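PDB 2I14: nicotinate-nucleotide pyrophosphorylase from Pyrococcus furiosus, which probably catalyses the ATP-dependent condensation of nicotinate with phosphoribosyl pyrophosphate to nicotinate mononucleotide, the entry step into NAD synthesis. Local coordinates for residues A[136-141]-A[289-294]; A[179-184]-A[209-214]; A[238-243]-A[271-276]; A[249-254]-A[283-288]. One frame throughout, in Å; residues are numbered along the deposited sequence.

Contact 1. Residues A[136-141]-A[289-294]. With PCP (1-alpha-pyrophosphoryl-2-alpha,3-alpha-dihydroxy-4-beta-cyclopentane-methanol-5-phosphate), chain I.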
# COMPACT_ATOMS: atom_id res chain seq x y z
N PRO A 136 -19.69 -16.68 -25.28
CA PRO A 136 -20.29 -17.79 -24.53
C PRO A 136 -19.54 -18.19 -23.26
O PRO A 136 -18.31 -18.17 -23.19
CB PRO A 136 -20.36 -18.91 -25.58
CG PRO A 136 -19.23 -18.58 -26.53
CD PRO A 136 -19.33 -17.08 -26.65
N VAL A 137 -20.31 -18.58 -22.25
CA VAL A 137 -19.78 -19.00 -20.95
C VAL A 137 -20.59 -20.18 -20.43
O VAL A 137 -21.82 -20.11 -20.32
CB VAL A 137 -19.88 -17.86 -19.90
CG1 VAL A 137 -19.35 -18.33 -18.58
CG2 VAL A 137 -19.10 -16.66 -20.37
N TYR A 138 -19.91 -21.25 -20.06
CA TYR A 138 -20.61 -22.42 -19.57
C TYR A 138 -20.32 -22.76 -18.13
O TYR A 138 -19.16 -22.84 -17.73
CB TYR A 138 -20.30 -23.63 -20.47
CG TYR A 138 -20.60 -23.37 -21.93
CD1 TYR A 138 -19.59 -23.08 -22.84
CD2 TYR A 138 -21.91 -23.31 -22.37
CE1 TYR A 138 -19.88 -22.73 -24.15
CE2 TYR A 138 -22.22 -22.96 -23.66
CZ TYR A 138 -21.21 -22.66 -24.55
OH TYR A 138 -21.54 -22.28 -25.84
N SER A 139 -21.38 -22.97 -17.37
CA SER A 139 -21.28 -23.33 -15.95
C SER A 139 -20.68 -24.73 -15.81
O SER A 139 -21.13 -25.67 -16.44
CB SER A 139 -22.68 -23.28 -15.31
OG SER A 139 -22.62 -23.63 -13.94
N PHE A 140 -19.65 -24.85 -14.97
CA PHE A 140 -18.95 -26.11 -14.74
C PHE A 140 -18.72 -26.35 -13.26
O PHE A 140 -18.15 -27.37 -12.87
CB PHE A 140 -17.56 -26.06 -15.38
CG PHE A 140 -17.55 -26.17 -16.87
CD1 PHE A 140 -18.72 -26.34 -17.60
CD2 PHE A 140 -16.32 -26.15 -17.55
CE1 PHE A 140 -18.68 -26.48 -18.99
CE2 PHE A 140 -16.27 -26.30 -18.93
CZ PHE A 140 -17.45 -26.46 -19.65
N GLY A 141 -19.16 -25.41 -12.43
CA GLY A 141 -18.89 -25.49 -11.01
C GLY A 141 -19.57 -26.41 -10.01
O GLY A 141 -19.06 -26.54 -8.91
N VAL A 289 -9.93 -15.44 -26.61
CA VAL A 289 -10.57 -16.72 -26.33
C VAL A 289 -11.97 -16.69 -26.91
O VAL A 289 -12.62 -15.64 -26.97
CB VAL A 289 -10.62 -16.99 -24.81
CG1 VAL A 289 -9.22 -17.23 -24.29
CG2 VAL A 289 -11.23 -15.82 -24.10
N ASP A 290 -12.43 -17.86 -27.35
CA ASP A 290 -13.73 -17.97 -27.97
C ASP A 290 -14.87 -18.25 -27.01
O ASP A 290 -15.94 -17.64 -27.13
CB ASP A 290 -13.67 -19.04 -29.06
CG ASP A 290 -12.90 -18.58 -30.29
OD1 ASP A 290 -11.64 -18.64 -30.28
OD2 ASP A 290 -13.56 -18.14 -31.26
N ALA A 291 -14.65 -19.18 -26.08
CA ALA A 291 -15.68 -19.54 -25.11
C ALA A 291 -15.06 -19.87 -23.76
O ALA A 291 -13.97 -20.45 -23.68
CB ALA A 291 -16.48 -20.71 -25.61
N PHE A 292 -15.79 -19.52 -22.71
CA PHE A 292 -15.33 -19.75 -21.34
C PHE A 292 -16.04 -20.84 -20.56
O PHE A 292 -17.27 -20.99 -20.65
CB PHE A 292 -15.46 -18.47 -20.52
CG PHE A 292 -14.68 -17.32 -21.04
CD1 PHE A 292 -15.24 -16.44 -21.94
CD2 PHE A 292 -13.39 -17.08 -20.59
CE1 PHE A 292 -14.54 -15.33 -22.39
CE2 PHE A 292 -12.68 -15.97 -21.03
CZ PHE A 292 -13.27 -15.10 -21.94
N GLY A 293 -15.26 -21.57 -19.78
CA GLY A 293 -15.78 -22.62 -18.92
C GLY A 293 -15.52 -22.16 -17.48
O GLY A 293 -14.38 -22.18 -17.00
N VAL A 294 -16.56 -21.72 -16.78
CA VAL A 294 -16.35 -21.23 -15.43
C VAL A 294 -16.93 -22.13 -14.34
O VAL A 294 -18.08 -22.55 -14.42
CB VAL A 294 -16.94 -19.81 -15.26
CG1 VAL A 294 -16.82 -19.34 -13.81
CG2 VAL A 294 -16.20 -18.86 -16.16
C1 PCP I . -12.19 -28.10 -13.88
C2 PCP I . -13.68 -28.31 -13.51
C3 PCP I . -14.46 -27.53 -14.60
C4 PCP I . -13.57 -26.30 -14.92
C5 PCP I . -12.20 -26.87 -14.72
CP PCP I . -13.84 -25.04 -14.05
O1 PCP I . -11.68 -29.21 -14.79
O2 PCP I . -14.03 -29.70 -13.54
O3 PCP I . -14.65 -28.28 -15.81
OP PCP I . -13.65 -25.21 -12.60
P PCP I . -13.02 -24.05 -11.63
O1P PCP I . -13.87 -24.00 -10.42
O2P PCP I . -13.06 -22.77 -12.41
O3P PCP I . -11.64 -24.51 -11.31
PA PCP I . -10.19 -29.33 -15.34
O1A PCP I . -9.28 -29.29 -14.13
O2A PCP I . -9.98 -28.14 -16.25
O3A PCP I . -10.20 -30.70 -16.09
PB PCP I . -10.87 -32.09 -15.89
O1B PCP I . -10.33 -33.10 -16.85
O2B PCP I . -12.30 -32.04 -16.12
O3B PCP I . -10.65 -32.60 -14.51

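Contact 2. Residues A[179-184]-A[209-214]. With ZN (zinc ion), chain H; PCP (1-alpha-pyrophosphoryl-2-alpha,3-alpha-dihydroxy-4-beta-cyclopentane-methanol-5-phosphate), chain I.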
# COMPACT_ATOMS: atom_id res chain seq x y z
N VAL A 179 -24.32 -29.52 -21.81
CA VAL A 179 -23.18 -29.62 -22.70
C VAL A 179 -21.91 -29.93 -21.91
O VAL A 179 -21.94 -29.94 -20.69
CB VAL A 179 -22.99 -28.31 -23.48
CG1 VAL A 179 -22.70 -27.16 -22.51
CG2 VAL A 179 -21.88 -28.47 -24.52
N GLY A 180 -20.81 -30.19 -22.61
CA GLY A 180 -19.57 -30.49 -21.94
C GLY A 180 -18.48 -30.78 -22.95
O GLY A 180 -18.69 -30.54 -24.14
N THR A 181 -17.34 -31.30 -22.49
CA THR A 181 -16.23 -31.62 -23.37
C THR A 181 -15.58 -32.96 -23.02
O THR A 181 -16.25 -33.98 -22.98
CB THR A 181 -15.14 -30.51 -23.36
OG1 THR A 181 -14.35 -30.61 -22.17
CG2 THR A 181 -15.78 -29.14 -23.42
N MET A 182 -14.28 -32.96 -22.74
CA MET A 182 -13.54 -34.17 -22.42
C MET A 182 -12.83 -34.09 -21.09
O MET A 182 -12.25 -33.06 -20.75
CB MET A 182 -12.45 -34.43 -23.45
CG MET A 182 -12.89 -34.75 -24.85
SD MET A 182 -11.39 -34.88 -25.84
CE MET A 182 -10.46 -36.09 -24.86
N PRO A 183 -12.84 -35.20 -20.33
CA PRO A 183 -12.18 -35.26 -19.03
C PRO A 183 -10.73 -35.68 -19.24
O PRO A 183 -10.35 -36.13 -20.32
CB PRO A 183 -12.96 -36.35 -18.29
CG PRO A 183 -14.27 -36.38 -18.98
CD PRO A 183 -13.87 -36.24 -20.42
N HIS A 184 -9.91 -35.51 -18.21
CA HIS A 184 -8.52 -35.90 -18.26
C HIS A 184 -8.46 -37.39 -18.06
O HIS A 184 -7.54 -38.06 -18.53
CB HIS A 184 -7.74 -35.22 -17.13
CG HIS A 184 -7.10 -33.94 -17.54
ND1 HIS A 184 -5.92 -33.90 -18.25
CD2 HIS A 184 -7.49 -32.66 -17.39
CE1 HIS A 184 -5.61 -32.64 -18.51
NE2 HIS A 184 -6.55 -31.87 -18.00
N PRO A 209 -20.48 -30.88 -30.32
CA PRO A 209 -19.25 -30.21 -30.74
C PRO A 209 -18.09 -30.97 -30.17
O PRO A 209 -18.18 -31.48 -29.06
CB PRO A 209 -19.38 -28.83 -30.13
CG PRO A 209 -20.86 -28.60 -30.17
CD PRO A 209 -21.41 -29.92 -29.69
N ARG A 210 -17.01 -31.07 -30.92
CA ARG A 210 -15.86 -31.82 -30.44
C ARG A 210 -14.68 -30.94 -30.10
O ARG A 210 -13.97 -30.45 -30.97
CB ARG A 210 -15.48 -32.88 -31.48
CG ARG A 210 -16.53 -33.97 -31.58
CD ARG A 210 -16.48 -34.72 -32.89
NE ARG A 210 -17.23 -35.98 -32.84
CZ ARG A 210 -18.54 -36.08 -32.63
NH1 ARG A 210 -19.30 -35.01 -32.45
NH2 ARG A 210 -19.11 -37.28 -32.59
N ILE A 211 -14.50 -30.73 -28.80
CA ILE A 211 -13.41 -29.92 -28.29
C ILE A 211 -12.40 -30.87 -27.68
O ILE A 211 -12.74 -31.68 -26.83
CB ILE A 211 -13.91 -28.94 -27.20
CG1 ILE A 211 -15.05 -28.07 -27.74
CG2 ILE A 211 -12.75 -28.06 -26.73
CD1 ILE A 211 -16.42 -28.72 -27.69
N ALA A 212 -11.16 -30.78 -28.13
CA ALA A 212 -10.10 -31.65 -27.65
C ALA A 212 -9.42 -31.15 -26.37
O ALA A 212 -9.03 -29.99 -26.27
CB ALA A 212 -9.07 -31.85 -28.74
N LEU A 213 -9.29 -32.04 -25.40
CA LEU A 213 -8.65 -31.70 -24.15
C LEU A 213 -7.14 -31.85 -24.39
O LEU A 213 -6.58 -32.95 -24.27
CB LEU A 213 -9.14 -32.63 -23.04
CG LEU A 213 -9.11 -32.09 -21.61
CD1 LEU A 213 -7.72 -32.23 -21.02
CD2 LEU A 213 -9.56 -30.64 -21.61
N VAL A 214 -6.51 -30.74 -24.76
CA VAL A 214 -5.09 -30.68 -25.06
C VAL A 214 -4.12 -31.02 -23.93
O VAL A 214 -3.71 -32.17 -23.78
CB VAL A 214 -4.73 -29.31 -25.59
CG1 VAL A 214 -3.24 -29.23 -25.86
CG2 VAL A 214 -5.54 -29.04 -26.84
ZN ZN H . -5.27 -29.79 -18.24
C1 PCP I . -12.19 -28.10 -13.88
C2 PCP I . -13.68 -28.31 -13.51
C3 PCP I . -14.46 -27.53 -14.60
C4 PCP I . -13.57 -26.30 -14.92
C5 PCP I . -12.20 -26.87 -14.72
CP PCP I . -13.84 -25.04 -14.05
O1 PCP I . -11.68 -29.21 -14.79
O2 PCP I . -14.03 -29.70 -13.54
O3 PCP I . -14.65 -28.28 -15.81
OP PCP I . -13.65 -25.21 -12.60
P PCP I . -13.02 -24.05 -11.63
O1P PCP I . -13.87 -24.00 -10.42
O2P PCP I . -13.06 -22.77 -12.41
O3P PCP I . -11.64 -24.51 -11.31
PA PCP I . -10.19 -29.33 -15.34
O1A PCP I . -9.28 -29.29 -14.13
O2A PCP I . -9.98 -28.14 -16.25
O3A PCP I . -10.20 -30.70 -16.09
PB PCP I . -10.87 -32.09 -15.89
O1B PCP I . -10.33 -33.10 -16.85
O2B PCP I . -12.30 -32.04 -16.12
O3B PCP I . -10.65 -32.60 -14.51

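Contact 3. Residues A[238-243]-A[271-276]. With ZN (zinc ion), chain H; PCP (1-alpha-pyrophosphoryl-2-alpha,3-alpha-dihydroxy-4-beta-cyclopentane-methanol-5-phosphate), chain I.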
# COMPACT_ATOMS: atom_id res chain seq x y z
N VAL A 238 -10.36 -26.28 -29.22
CA VAL A 238 -9.35 -26.87 -28.36
C VAL A 238 -9.55 -26.26 -26.97
O VAL A 238 -9.81 -25.06 -26.86
CB VAL A 238 -7.94 -26.57 -28.90
CG1 VAL A 238 -6.96 -26.35 -27.75
CG2 VAL A 238 -7.47 -27.73 -29.77
N ARG A 239 -9.44 -27.07 -25.93
CA ARG A 239 -9.62 -26.55 -24.56
C ARG A 239 -8.32 -26.39 -23.81
O ARG A 239 -7.50 -27.31 -23.76
CB ARG A 239 -10.54 -27.47 -23.75
CG ARG A 239 -11.15 -26.79 -22.52
CD ARG A 239 -12.08 -27.72 -21.74
NE ARG A 239 -11.36 -28.50 -20.73
CZ ARG A 239 -11.94 -29.37 -19.90
NH1 ARG A 239 -13.24 -29.60 -19.95
NH2 ARG A 239 -11.20 -30.02 -19.01
N LEU A 240 -8.12 -25.21 -23.24
CA LEU A 240 -6.93 -24.93 -22.44
C LEU A 240 -7.35 -24.74 -20.99
O LEU A 240 -8.23 -23.93 -20.68
CB LEU A 240 -6.20 -23.68 -22.93
CG LEU A 240 -5.63 -23.71 -24.34
CD1 LEU A 240 -4.86 -25.02 -24.56
CD2 LEU A 240 -6.76 -23.57 -25.35
N ASP A 241 -6.73 -25.52 -20.11
CA ASP A 241 -7.02 -25.47 -18.68
C ASP A 241 -5.71 -25.63 -17.93
O ASP A 241 -5.62 -26.37 -16.95
CB ASP A 241 -8.01 -26.58 -18.28
CG ASP A 241 -7.44 -27.97 -18.49
OD1 ASP A 241 -7.90 -28.93 -17.83
OD2 ASP A 241 -6.52 -28.11 -19.32
N THR A 242 -4.69 -24.92 -18.39
CA THR A 242 -3.38 -25.01 -17.75
C THR A 242 -3.45 -25.00 -16.22
O THR A 242 -4.10 -24.15 -15.62
CB THR A 242 -2.49 -23.84 -18.19
OG1 THR A 242 -2.50 -23.76 -19.62
CG2 THR A 242 -1.07 -24.05 -17.73
N PRO A 243 -2.80 -25.98 -15.58
CA PRO A 243 -2.80 -26.04 -14.12
C PRO A 243 -2.11 -24.79 -13.58
O PRO A 243 -1.22 -24.23 -14.23
CB PRO A 243 -2.00 -27.30 -13.82
CG PRO A 243 -2.30 -28.17 -15.01
CD PRO A 243 -2.20 -27.19 -16.16
N ILE A 271 -10.52 -21.33 -29.56
CA ILE A 271 -9.87 -21.51 -28.27
C ILE A 271 -10.90 -21.46 -27.16
O ILE A 271 -11.49 -20.41 -26.89
CB ILE A 271 -8.82 -20.42 -28.01
CG1 ILE A 271 -7.84 -20.36 -29.18
CG2 ILE A 271 -8.08 -20.73 -26.72
CD1 ILE A 271 -7.00 -21.61 -29.36
N PHE A 272 -11.11 -22.60 -26.52
CA PHE A 272 -12.04 -22.72 -25.42
C PHE A 272 -11.21 -22.90 -24.14
O PHE A 272 -10.35 -23.78 -24.08
CB PHE A 272 -12.94 -23.92 -25.65
CG PHE A 272 -14.04 -24.06 -24.65
CD1 PHE A 272 -13.77 -24.47 -23.34
CD2 PHE A 272 -15.36 -23.78 -24.99
CE1 PHE A 272 -14.79 -24.60 -22.40
CE2 PHE A 272 -16.39 -23.90 -24.06
CZ PHE A 272 -16.10 -24.31 -22.76
N VAL A 273 -11.45 -22.05 -23.14
CA VAL A 273 -10.70 -22.14 -21.89
C VAL A 273 -11.58 -22.29 -20.66
O VAL A 273 -12.74 -21.88 -20.63
CB VAL A 273 -9.78 -20.91 -21.66
CG1 VAL A 273 -8.90 -20.67 -22.87
CG2 VAL A 273 -10.63 -19.68 -21.34
N SER A 274 -11.01 -22.91 -19.65
CA SER A 274 -11.70 -23.12 -18.41
C SER A 274 -10.61 -23.37 -17.38
O SER A 274 -9.49 -23.73 -17.72
CB SER A 274 -12.62 -24.33 -18.53
OG SER A 274 -11.86 -25.53 -18.58
N GLY A 275 -10.94 -23.16 -16.10
CA GLY A 275 -9.95 -23.40 -15.08
C GLY A 275 -9.73 -22.20 -14.19
O GLY A 275 -9.09 -21.23 -14.58
N GLY A 276 -10.27 -22.30 -12.98
CA GLY A 276 -10.15 -21.26 -11.97
C GLY A 276 -10.04 -19.86 -12.51
O GLY A 276 -8.95 -19.29 -12.56
ZN ZN H . -5.27 -29.79 -18.24
C1 PCP I . -12.19 -28.10 -13.88
C2 PCP I . -13.68 -28.31 -13.51
C3 PCP I . -14.46 -27.53 -14.60
C4 PCP I . -13.57 -26.30 -14.92
C5 PCP I . -12.20 -26.87 -14.72
CP PCP I . -13.84 -25.04 -14.05
O1 PCP I . -11.68 -29.21 -14.79
O2 PCP I . -14.03 -29.70 -13.54
O3 PCP I . -14.65 -28.28 -15.81
OP PCP I . -13.65 -25.21 -12.60
P PCP I . -13.02 -24.05 -11.63
O1P PCP I . -13.87 -24.00 -10.42
O2P PCP I . -13.06 -22.77 -12.41
O3P PCP I . -11.64 -24.51 -11.31
PA PCP I . -10.19 -29.33 -15.34
O1A PCP I . -9.28 -29.29 -14.13
O2A PCP I . -9.98 -28.14 -16.25
O3A PCP I . -10.20 -30.70 -16.09
PB PCP I . -10.87 -32.09 -15.89
O1B PCP I . -10.33 -33.10 -16.85
O2B PCP I . -12.30 -32.04 -16.12
O3B PCP I . -10.65 -32.60 -14.51

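Contact 4. Residues A[249-254]-A[283-288]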
# COMPACT_ATOMS: atom_id res chain seq x y z
N ASN A 249 1.71 -17.14 -17.74
CA ASN A 249 0.99 -16.04 -18.34
C ASN A 249 -0.02 -16.71 -19.24
O ASN A 249 0.28 -17.07 -20.38
CB ASN A 249 1.93 -15.16 -19.17
CG ASN A 249 1.29 -13.85 -19.57
OD1 ASN A 249 0.15 -13.79 -20.05
ND2 ASN A 249 2.02 -12.78 -19.39
N PHE A 250 -1.24 -16.88 -18.74
CA PHE A 250 -2.27 -17.53 -19.52
C PHE A 250 -2.47 -16.85 -20.87
O PHE A 250 -2.52 -17.52 -21.90
CB PHE A 250 -3.58 -17.58 -18.74
CG PHE A 250 -4.47 -18.73 -19.13
CD1 PHE A 250 -3.92 -19.98 -19.42
CD2 PHE A 250 -5.85 -18.56 -19.22
CE1 PHE A 250 -4.74 -21.05 -19.79
CE2 PHE A 250 -6.68 -19.62 -19.59
CZ PHE A 250 -6.12 -20.87 -19.88
N ARG A 251 -2.59 -15.54 -20.86
CA ARG A 251 -2.76 -14.79 -22.10
C ARG A 251 -1.72 -15.24 -23.13
O ARG A 251 -2.06 -15.70 -24.22
CB ARG A 251 -2.58 -13.31 -21.83
CG ARG A 251 -2.44 -12.46 -23.09
CD ARG A 251 -3.76 -11.87 -23.47
NE ARG A 251 -3.65 -11.11 -24.70
CZ ARG A 251 -4.65 -10.41 -25.23
NH1 ARG A 251 -5.82 -10.37 -24.61
NH2 ARG A 251 -4.47 -9.77 -26.38
N LYS A 252 -0.45 -15.11 -22.76
CA LYS A 252 0.62 -15.50 -23.65
C LYS A 252 0.46 -16.94 -24.11
O LYS A 252 0.61 -17.22 -25.30
CB LYS A 252 1.97 -15.34 -22.95
CG LYS A 252 2.55 -13.94 -22.98
CD LYS A 252 3.89 -13.98 -22.29
CE LYS A 252 4.53 -12.60 -22.13
NZ LYS A 252 5.80 -12.77 -21.34
N ILE A 253 0.18 -17.85 -23.18
CA ILE A 253 0.00 -19.26 -23.53
C ILE A 253 -1.12 -19.42 -24.56
O ILE A 253 -0.98 -20.16 -25.53
CB ILE A 253 -0.29 -20.14 -22.28
CG1 ILE A 253 0.94 -20.16 -21.37
CG2 ILE A 253 -0.63 -21.57 -22.71
CD1 ILE A 253 0.78 -21.07 -20.16
N ILE A 254 -2.22 -18.71 -24.36
CA ILE A 254 -3.34 -18.78 -25.29
C ILE A 254 -2.93 -18.29 -26.67
O ILE A 254 -3.34 -18.87 -27.68
CB ILE A 254 -4.51 -17.92 -24.82
CG1 ILE A 254 -5.07 -18.49 -23.52
CG2 ILE A 254 -5.55 -17.83 -25.92
CD1 ILE A 254 -6.25 -17.73 -22.95
N LYS A 283 -11.12 -10.74 -18.05
CA LYS A 283 -10.94 -9.45 -18.68
C LYS A 283 -9.58 -9.41 -19.34
O LYS A 283 -9.41 -8.75 -20.35
CB LYS A 283 -11.00 -8.32 -17.67
CG LYS A 283 -12.34 -8.06 -17.03
CD LYS A 283 -12.18 -6.98 -15.98
CE LYS A 283 -13.41 -6.86 -15.09
NZ LYS A 283 -13.18 -6.10 -13.83
N GLU A 284 -8.60 -10.09 -18.77
CA GLU A 284 -7.28 -10.03 -19.37
C GLU A 284 -7.06 -11.10 -20.43
O GLU A 284 -5.92 -11.36 -20.83
CB GLU A 284 -6.20 -10.13 -18.27
CG GLU A 284 -6.06 -11.49 -17.59
CD GLU A 284 -5.06 -11.48 -16.42
OE1 GLU A 284 -5.45 -11.10 -15.29
OE2 GLU A 284 -3.88 -11.86 -16.64
N ILE A 285 -8.14 -11.67 -20.93
CA ILE A 285 -7.98 -12.74 -21.89
C ILE A 285 -9.16 -12.90 -22.88
O ILE A 285 -9.08 -13.71 -23.80
CB ILE A 285 -7.65 -14.03 -21.07
CG1 ILE A 285 -6.18 -14.39 -21.31
CG2 ILE A 285 -8.64 -15.15 -21.32
CD1 ILE A 285 -5.66 -15.50 -20.45
N VAL A 286 -10.20 -12.09 -22.71
CA VAL A 286 -11.40 -12.15 -23.55
C VAL A 286 -11.14 -12.08 -25.05
O VAL A 286 -11.62 -12.90 -25.82
CB VAL A 286 -12.37 -11.00 -23.30
CG1 VAL A 286 -13.78 -11.50 -23.35
CG2 VAL A 286 -12.05 -10.31 -22.00
N ASP A 287 -10.39 -11.05 -25.44
CA ASP A 287 -10.10 -10.81 -26.85
C ASP A 287 -9.23 -11.85 -27.53
O ASP A 287 -8.75 -11.64 -28.63
CB ASP A 287 -9.47 -9.42 -27.01
CG ASP A 287 -10.35 -8.31 -26.47
OD1 ASP A 287 -11.58 -8.36 -26.68
OD2 ASP A 287 -9.81 -7.38 -25.83
N VAL A 288 -9.03 -13.00 -26.90
CA VAL A 288 -8.19 -14.01 -27.51
C VAL A 288 -8.77 -15.40 -27.26
O VAL A 288 -8.20 -16.41 -27.66
CB VAL A 288 -6.76 -13.90 -26.96
CG1 VAL A 288 -5.90 -15.05 -27.45
CG2 VAL A 288 -6.15 -12.58 -27.38
O HOH W 1 -2.06 -12.90 -18.17

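Contact 1. Residues A[136-141]-A[289-294]
Y138 offers both its N and its O to the strand of F292 and V294, and four backbone hydrogen bonds follow one another along the pair. F292 N donates to P136 O with 176° at the hydrogen, Y138 N to F292 O (2.7 Å), V294 N to Y138 O (3.0 Å), and F140 N to V294 O just past the end of strand 137-139. CA-H...O contacts fill in between them, the nearest from V137 CA to F292 O (3.2 Å). This ladder joins strand 137-139 to strand 291-294, as parallel neighbours in the six-stranded sheet of the TIM-barrel-like fold of quinolinate phosphoribosyltransferases; on its far side V137 and S139 bond to the 163-166 region.

Apolar packing lies on both faces. V137 CG1, anti to the backbone N (chi1 179°), meets V294 CG2 at 4.0 Å, while V137 CG2 turns to F292 CB; I128 and I282 close over this side from helices 108-131 and 279-283. On the face of Y138, its CE1 comes to the A291 methyl, which P136 CG also touches (3.6 Å).

The F140 ring rests against backbone: G293 CA makes an off-centre CH-pi contact, 4.1 Å from the ring centroid, and Y138 O lies above one face near the rim. F140 CD2 comes within 3.2 Å of PCP O3. An alanine here would probably leave G293 and the ligand's O3 without their aromatic neighbour and open a gap beside the ligand's cyclopentane ring.

Contact 2. Residues A[179-184]-A[209-214]
L213 and H184 cross at about a right angle: the CD1 methyl of L213 sits over one face of the imidazole, 3.4 Å from its centroid and 19° off the normal, shifted toward CE1 and NE2. L213 CG, anti to the backbone N (chi1 -153°), comes to 3.4 Å from M182 O, with CD2 beside it. M182 and L213 cross obliquely with CB against CB (3.8 Å). The methionine SD, beside I211 O, receives a weak hydrogen bond from L213 N, and a bend at chi3 (53°) turns CE back to L213 CB. T181 CG2 packs on I211 CB.

The loop before helix 184-190 is thus laid over strand 211-213, one of the two outer strands of the parallel sheet within this chain; K320 of the second subunit packs onto H184.

H184 NE2 binds zinc at 2.5 Å, with D241 as the other protein ligand of this metal. H184 N, just after the N-cap P183, makes a weak hydrogen bond to PCP O1B (2.8 Å). With a methyl over one face and NE2 held by the metal, the imidazole is likely to have little freedom to turn, and the helix start would probably present partial positive charge to the terminal phosphate.

Contact 3. Residues A[238-243]-A[271-276]
V238, L240, F272 and S274 carry the backbone bonds that join the two parallel strands of the beta-alpha-beta unit 237-240, 250-263, 270-274 in the barrel-like domain. F272 N donates to V238 O (2.8 Å), F272 O takes L240 N, and L240 O takes S274 N (3.1 Å), so both N and O of F272 and of L240 are satisfied within the pair. R239 and V273 turn their backbone groups outward, to A212 on one neighbouring strand and to A291 and G293 on the other.

R239 and F272 lie side by side, CG against CD1 at 3.6 Å. The arginine chain then bends at chi3 (89°), which carries NE off toward S274, whose OG stands 3.7 Å above the guanidinium plane near its rim. NH2 comes to 3.2 Å from PCP O3A, the bridging oxygen of the diphosphate, and makes a long salt bridge to D241 OD1. A leucine in its place would probably leave the diphosphate and D241 without this positive charge.

On the face of V238 and L240, L240 CD2 packs on I271 CG2. D241 OD2 binds zinc at 2.4 Å, sharing the metal with H184. G275, at phi 125° and psi 105°, where a side chain would jam against the preceding carbonyl, leads to G276, whose N donates to PCP O3P (3.1 Å, 151° at the hydrogen).

Contact 4. Residues A[249-254]-A[283-288]
N249 OD1 is gripped twice. K252 N donates to it at 3.1 Å and 175°, from above the carbonyl plane, making N249 the N-cap of helix 250-263; a water donates to it as well. That water also donates to E284 OE2 (2.6 Å), so it bridges the helix start to the segment 283-288.

Beside this water bridge, I285 pushes its CD1 in among F250, R251 and I254. It meets the phenyl at CD2, the two side chains at about a right angle, while I285 CG1 lies 3.7 Å from I254 CD1, a methyl that itself stands above one face of the F250 ring.

R251 slides past I285 in the opposite direction, CB to CG1 at 3.8 Å. Its chain is bent at chi2 (96°), which sets CD beside E284 O (3.4 Å). The R251 and V288 side chains cross at about a right angle, V288 CG2 sitting over the guanidinium centre, 3.3 Å above the plane. D287 OD2 remains 5.1 Å from R251 NH1, and D287 is paired instead with K133.

F250 and I254 also cover V273 of strand 270-274, and I285 leans on F292. N249 takes part in backbone hydrogen bonds with the third subunit. A helix meeting the turn that leads into strand 291-294, with apolar side chains between them and the sheet, is typical of the outer helical layer of an alpha/beta barrel.

All four contacts belong to the barrel-like quinolinate-phosphoribosyltransferase domain. Contact 1 opens first along the chain and closes last, enclosing the others; contact 2 closes before contact 3 begins, and contacts 3 and 4 alternate their segments. From 137-139 the parallel sheet runs on through 291-294, 270-274, 237-240 and 211-213, so contact 3 lies between contacts 1 and 2, its centre about 9 and 10 Å from theirs. Contacts 1 and 3 meet PCP just past the C-terminal ends of their strands, contact 2 through the helix start at P183 and H184; contacts 2 and 3 share the zinc. Contact 4, centred about 11 Å from contact 3 and 20 Å from contact 2, backs the strands of contacts 1 and 3.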